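Local coordinates for ferric uptake regulation protein (Vibrio cholerae, PDB 2W57) that probably acts as an iron-responsive, dimeric DNA-binding repressor that controls transcription of genes for iron uptake, at residues 72-77 with 128-133. Sequence-based numbering, arbitrary orientation.
Sequences HFEGGK and YLYGKC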
ATOM      1  N   HIS A  72      -3.279   1.823   0.169  1.00 31.06           N
ATOM      2  CA  HIS A  72      -2.993   0.476   0.675  1.00 31.48           C
ATOM      3  C   HIS A  72      -2.094   0.543   1.903  1.00 32.41           C
ATOM      4  O   HIS A  72      -0.912   0.863   1.790  1.00 33.01           O
ATOM      5  CB  HIS A  72      -2.319  -0.355  -0.397  1.00 30.89           C
ATOM      6  CG  HIS A  72      -3.159  -0.567  -1.613  1.00 31.02           C
ATOM      7  ND1 HIS A  72      -3.916  -1.706  -1.805  1.00 30.95           N
ATOM      8  CD2 HIS A  72      -3.344   0.201  -2.714  1.00 30.04           C
ATOM      9  CE1 HIS A  72      -4.538  -1.624  -2.969  1.00 30.52           C
ATOM     10  NE2 HIS A  72      -4.211  -0.476  -3.538  1.00 30.33           N
ATOM     11  N   PHE A  73      -2.645   0.252   3.078  1.00 33.43           N
ATOM     12  CA  PHE A  73      -1.886   0.373   4.329  1.00 34.25           C
ATOM     13  C   PHE A  73      -1.008  -0.836   4.577  1.00 35.43           C
ATOM     14  O   PHE A  73      -0.917  -1.724   3.726  1.00 35.55           O
ATOM     15  CB  PHE A  73      -2.830   0.586   5.506  1.00 33.72           C
ATOM     16  CG  PHE A  73      -3.183   2.016   5.737  1.00 33.08           C
ATOM     17  CD1 PHE A  73      -2.810   3.000   4.819  1.00 31.66           C
ATOM     18  CD2 PHE A  73      -3.918   2.387   6.862  1.00 32.96           C
ATOM     19  CE1 PHE A  73      -3.141   4.331   5.028  1.00 31.78           C
ATOM     20  CE2 PHE A  73      -4.264   3.721   7.077  1.00 32.53           C
ATOM     21  CZ  PHE A  73      -3.873   4.696   6.160  1.00 32.40           C
ATOM     22  N   GLU A  74      -0.375  -0.869   5.750  1.00 36.91           N
ATOM     23  CA  GLU A  74       0.567  -1.929   6.101  1.00 38.49           C
ATOM     24  C   GLU A  74      -0.111  -3.287   6.072  1.00 37.91           C
ATOM     25  O   GLU A  74      -1.077  -3.545   6.805  1.00 37.73           O
ATOM     26  CB  GLU A  74       1.209  -1.688   7.474  1.00 38.74           C
ATOM     27  CG  GLU A  74       2.538  -2.449   7.686  1.00 40.42           C
ATOM     28  CD  GLU A  74       3.071  -2.336   9.125  1.00 41.15           C
ATOM     29  OE1 GLU A  74       2.589  -1.442   9.888  1.00 43.99           O
ATOM     30  OE2 GLU A  74       3.970  -3.152   9.488  1.00 42.89           O
ATOM     31  N   GLY A  75       0.408  -4.129   5.185  1.00 37.70           N
ATOM     32  CA  GLY A  75      -0.088  -5.486   4.974  1.00 37.21           C
ATOM     33  C   GLY A  75      -1.589  -5.724   5.098  1.00 36.14           C
ATOM     34  O   GLY A  75      -2.048  -6.226   6.120  1.00 36.51           O
ATOM     35  N   GLY A  76      -2.345  -5.370   4.063  1.00 35.02           N
ATOM     36  CA  GLY A  76      -3.728  -5.815   3.953  1.00 33.87           C
ATOM     37  C   GLY A  76      -4.732  -4.711   3.720  1.00 32.94           C
ATOM     38  O   GLY A  76      -5.342  -4.642   2.661  1.00 33.42           O
ATOM     39  N   LYS A  77      -4.888  -3.844   4.713  1.00 31.86           N
ATOM     40  CA  LYS A  77      -5.918  -2.811   4.721  1.00 30.93           C
ATOM     41  C   LYS A  77      -5.826  -1.792   3.567  1.00 30.24           C
ATOM     42  O   LYS A  77      -4.795  -1.143   3.384  1.00 30.03           O
ATOM     43  CB  LYS A  77      -5.862  -2.083   6.060  1.00 31.08           C
ATOM     44  CG  LYS A  77      -7.113  -1.329   6.458  1.00 31.68           C
ATOM     45  CD  LYS A  77      -6.911  -0.768   7.853  1.00 32.93           C
ATOM     46  CE  LYS A  77      -8.220  -0.444   8.522  1.00 34.41           C
ATOM     47  NZ  LYS A  77      -7.968   0.049   9.905  1.00 35.73           N
ATOM     48  N   TYR A 128       3.778   6.761   4.595  1.00 30.33           N
ATOM     49  CA  TYR A 128       2.934   6.217   5.658  1.00 30.66           C
ATOM     50  C   TYR A 128       3.770   5.951   6.895  1.00 31.02           C
ATOM     51  O   TYR A 128       4.726   5.181   6.852  1.00 31.26           O
ATOM     52  CB  TYR A 128       2.247   4.916   5.212  1.00 30.66           C
ATOM     53  CG  TYR A 128       1.338   5.095   4.029  1.00 30.65           C
ATOM     54  CD1 TYR A 128       0.073   5.650   4.178  1.00 31.08           C
ATOM     55  CD2 TYR A 128       1.753   4.741   2.752  1.00 30.28           C
ATOM     56  CE1 TYR A 128      -0.759   5.847   3.076  1.00 31.56           C
ATOM     57  CE2 TYR A 128       0.932   4.930   1.646  1.00 30.18           C
ATOM     58  CZ  TYR A 128      -0.318   5.482   1.813  1.00 31.17           C
ATOM     59  OH  TYR A 128      -1.137   5.667   0.717  1.00 31.73           O
ATOM     60  N   LEU A 129       3.416   6.601   7.994  1.00 31.23           N
ATOM     61  CA  LEU A 129       4.084   6.357   9.259  1.00 31.66           C
ATOM     62  C   LEU A 129       3.151   5.530  10.124  1.00 32.27           C
ATOM     63  O   LEU A 129       1.976   5.872  10.267  1.00 32.87           O
ATOM     64  CB  LEU A 129       4.433   7.685   9.943  1.00 31.11           C
ATOM     65  CG  LEU A 129       5.193   8.716   9.104  1.00 30.79           C
ATOM     66  CD1 LEU A 129       5.437  10.009   9.880  1.00 29.39           C
ATOM     67  CD2 LEU A 129       6.507   8.152   8.579  1.00 30.69           C
ATOM     68  N   TYR A 130       3.644   4.435  10.683  1.00 32.86           N
ATOM     69  CA  TYR A 130       2.801   3.612  11.547  1.00 34.12           C
ATOM     70  C   TYR A 130       3.346   3.595  12.975  1.00 35.70           C
ATOM     71  O   TYR A 130       4.554   3.501  13.171  1.00 35.66           O
ATOM     72  CB  TYR A 130       2.677   2.188  11.002  1.00 33.21           C
ATOM     73  CG  TYR A 130       2.252   2.081   9.546  1.00 32.42           C
ATOM     74  CD1 TYR A 130       0.905   1.979   9.203  1.00 32.04           C
ATOM     75  CD2 TYR A 130       3.196   2.046   8.514  1.00 31.28           C
ATOM     76  CE1 TYR A 130       0.501   1.856   7.881  1.00 30.63           C
ATOM     77  CE2 TYR A 130       2.801   1.925   7.185  1.00 30.62           C
ATOM     78  CZ  TYR A 130       1.446   1.829   6.880  1.00 31.42           C
ATOM     79  OH  TYR A 130       1.022   1.716   5.575  1.00 31.50           O
ATOM     80  N   GLY A 131       2.458   3.696  13.965  1.00 37.84           N
ATOM     81  CA  GLY A 131       2.861   3.605  15.375  1.00 40.53           C
ATOM     82  C   GLY A 131       1.757   3.275  16.374  1.00 42.65           C
ATOM     83  O   GLY A 131       0.569   3.279  16.017  1.00 43.02           O
ATOM     84  N   LYS A 132       2.147   2.989  17.625  1.00 44.49           N
ATOM     85  CA  LYS A 132       1.196   2.718  18.725  1.00 46.59           C
ATOM     86  C   LYS A 132       0.672   4.016  19.346  1.00 47.50           C
ATOM     87  O   LYS A 132       1.455   4.902  19.707  1.00 47.99           O
ATOM     88  CB  LYS A 132       1.827   1.851  19.838  1.00 46.94           C
ATOM     89  CG  LYS A 132       2.329   0.456  19.422  1.00 48.72           C
ATOM     90  CD  LYS A 132       1.188  -0.557  19.275  1.00 51.83           C
ATOM     91  CE  LYS A 132       1.583  -1.728  18.360  1.00 53.22           C
ATOM     92  NZ  LYS A 132       0.397  -2.533  17.917  1.00 53.27           N
ATOM     93  N   CYS A 133      -0.650   4.121  19.465  1.00 48.45           N
ATOM     94  CA  CYS A 133      -1.282   5.239  20.166  1.00 49.28           C
ATOM     95  C   CYS A 133      -2.013   4.723  21.400  1.00 49.43           C
ATOM     96  O   CYS A 133      -2.140   5.437  22.397  1.00 49.92           O
ATOM     97  CB  CYS A 133      -2.262   5.974  19.246  1.00 49.43           C
ATOM     98  SG  CYS A 133      -1.476   6.664  17.785  1.00 51.13           S
TER
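The turn 72-77, closed on itself by a hydrogen bond from Phe73 N to Lys77 O, lies beside strand 128-132 with no backbone pairing between them: the nearest CA atoms, those of Phe73 and Tyr128, are 7.7 Å apart. Side chains from both segments fill that distance. Tyr128 and Tyr130, alternate residues on one side of the strand, both have CB facing the turn, and CG anti to the carbonyl carbon, beside the backbone N, carries each ring on. Tyr128 reaches the edge of the Phe73 ring, CE1 to CE1 at 3.4 Å; with planes at 67° and centroids 5.4 Å apart, the pair is oblique. Its hydroxyl is hydrogen-bonded to His71 ND1, just before the turn, a second tie between strand and hairpin. Glu74 crosses one face of Tyr130: CB sits 3.8 Å from the ring centroid, 20° off the normal, a CH-pi contact. With CG anti to the backbone N (chi1 -159°) and the chain extended beyond it, OE1 continues over the same face to 3.6 Å from Tyr130 CG. Tyr130 OH approaches Glu74 N at 2.9 Å, but the angle is too poor for a hydrogen bond. Val92 of the adjacent strand touches both Phe73 and Tyr130. Strand 121-132 pairs antiparallel with a strand of the second subunit. The contacts place the beta-hairpin turn between strands 68-72 and 78-82, the wing of the winged-helix DNA-binding domain, against the Fur dimerisation sheet.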